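Local coordinates for RNA-binding protein Lsm (Halobacterium salinarum R1, PDB 6TFL) that probably binds RNA as a ring of seven Sm-like subunits, and binds uridine and calcium ions, at residues A[20-25]-A[56-61]. Numbering follows the deposited sequence.
Sequences TVRLKD and NVVTIK
T20 and K61 begin an antiparallel pairing, their strand segments 20-23 and 59-61 running 166° apart, that joins the first and last strands of the Sm fold. A classic beta bulge interrupts it: V58 and T59 both face R22, whose carbonyl O takes V58 N at 2.8 Å and, weakly, T59 N at 3.5 Å. R22 N returns a nearly straight bond to T59 O, and beyond the bulge K24 N reaches N56 O. V21 and I60, a non-hydrogen-bonded pair, lie side by side on the core face (V21 CG2 to I60 CG1 4.1 Å), while V57 crosses V21 at about a right angle, its CG2 meeting V21 CG1. V58 turns toward segment 20-25, its CG2 3.5 Å from K24 N, and also packs on L23 of a second subunit, with which T59 and I60 continue the sheet. On the face of T20, R22, T59 and K61, the R22 chain bends at chi3 (111°), bringing NH2 to V58 CG1 and one guanidinium face over T59 CG2. K61 NZ approaches the guanidinium edge despite its like charge; water 1 accepts from this NZ, donates to T20 O and hydrogen-bonds to T59 OG1 at 2.8 Å.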
# COMPACT_ATOMS: atom_id res chain seq x y z
N THR A 20 17.80 -6.10 17.12
CA THR A 20 17.56 -7.11 16.10
C THR A 20 16.31 -6.74 15.32
O THR A 20 15.26 -6.45 15.91
CB THR A 20 17.44 -8.51 16.69
OG1 THR A 20 18.69 -8.86 17.28
CG2 THR A 20 17.13 -9.53 15.60
N VAL A 21 16.44 -6.71 14.00
CA VAL A 21 15.36 -6.41 13.08
C VAL A 21 15.03 -7.68 12.33
O VAL A 21 15.92 -8.31 11.74
CB VAL A 21 15.76 -5.29 12.11
CG1 VAL A 21 14.58 -4.94 11.21
CG2 VAL A 21 16.23 -4.08 12.88
N ARG A 22 13.75 -8.05 12.32
CA ARG A 22 13.29 -9.24 11.62
C ARG A 22 12.41 -8.81 10.45
O ARG A 22 11.48 -8.02 10.63
CB ARG A 22 12.54 -10.17 12.58
CG ARG A 22 11.94 -11.41 11.92
CD ARG A 22 11.27 -12.31 12.97
NE ARG A 22 9.81 -12.36 12.84
CZ ARG A 22 8.97 -12.29 13.87
NH1 ARG A 22 9.46 -12.14 15.10
NH2 ARG A 22 7.65 -12.35 13.67
N LEU A 23 12.70 -9.35 9.27
CA LEU A 23 12.02 -8.97 8.04
C LEU A 23 10.92 -9.97 7.67
O LEU A 23 10.90 -11.10 8.15
CB LEU A 23 13.01 -8.83 6.89
CG LEU A 23 14.12 -7.83 7.18
CD1 LEU A 23 14.87 -7.51 5.90
CD2 LEU A 23 13.54 -6.57 7.80
N LYS A 24 10.01 -9.52 6.80
CA LYS A 24 8.90 -10.37 6.39
C LYS A 24 9.37 -11.65 5.73
O LYS A 24 8.70 -12.68 5.83
CB LYS A 24 7.96 -9.62 5.45
CG LYS A 24 7.28 -8.45 6.12
CD LYS A 24 6.36 -7.70 5.18
CE LYS A 24 5.73 -6.54 5.93
NZ LYS A 24 4.77 -5.82 5.08
N ASP A 25 10.53 -11.62 5.06
CA ASP A 25 11.05 -12.84 4.44
C ASP A 25 11.63 -13.81 5.45
O ASP A 25 11.98 -14.94 5.07
CB ASP A 25 12.10 -12.49 3.38
CG ASP A 25 13.10 -11.42 3.85
OD1 ASP A 25 13.81 -11.66 4.85
OD2 ASP A 25 13.16 -10.34 3.22
N ASN A 56 9.62 -3.74 4.86
CA ASN A 56 9.98 -5.14 5.08
C ASN A 56 10.02 -5.55 6.55
O ASN A 56 10.17 -6.74 6.84
CB ASN A 56 11.35 -5.44 4.46
CG ASN A 56 11.45 -4.98 3.02
OD1 ASN A 56 10.91 -5.62 2.13
ND2 ASN A 56 12.14 -3.85 2.79
N VAL A 57 9.88 -4.60 7.48
CA VAL A 57 10.09 -4.88 8.89
C VAL A 57 8.86 -5.54 9.49
O VAL A 57 7.72 -5.12 9.24
CB VAL A 57 10.45 -3.59 9.65
CG1 VAL A 57 10.58 -3.87 11.14
CG2 VAL A 57 11.73 -2.99 9.06
N VAL A 58 9.08 -6.61 10.25
CA VAL A 58 8.03 -7.20 11.08
C VAL A 58 8.20 -6.68 12.50
O VAL A 58 7.32 -5.99 13.03
CB VAL A 58 8.08 -8.74 11.04
CG1 VAL A 58 6.95 -9.32 11.86
CG2 VAL A 58 8.01 -9.22 9.62
N THR A 59 9.33 -6.99 13.13
CA THR A 59 9.62 -6.53 14.48
C THR A 59 11.03 -5.96 14.58
O THR A 59 11.95 -6.36 13.86
CB THR A 59 9.49 -7.67 15.52
OG1 THR A 59 10.47 -8.67 15.25
CG2 THR A 59 8.08 -8.30 15.49
N ILE A 60 11.19 -5.00 15.50
CA ILE A 60 12.51 -4.56 15.96
C ILE A 60 12.59 -4.85 17.45
O ILE A 60 11.65 -4.53 18.20
CB ILE A 60 12.75 -3.07 15.68
CG1 ILE A 60 12.62 -2.77 14.18
CG2 ILE A 60 14.12 -2.63 16.25
CD1 ILE A 60 12.63 -1.30 13.84
N LYS A 61 13.70 -5.44 17.89
CA LYS A 61 13.90 -5.74 19.31
C LYS A 61 15.12 -4.99 19.83
O LYS A 61 16.26 -5.43 19.62
CB LYS A 61 14.05 -7.25 19.55
CG LYS A 61 12.81 -8.06 19.21
CD LYS A 61 12.91 -9.49 19.71
CE LYS A 61 11.66 -10.31 19.36
NZ LYS A 61 11.48 -10.59 17.88
O HOH W 1 13.18 -8.62 15.91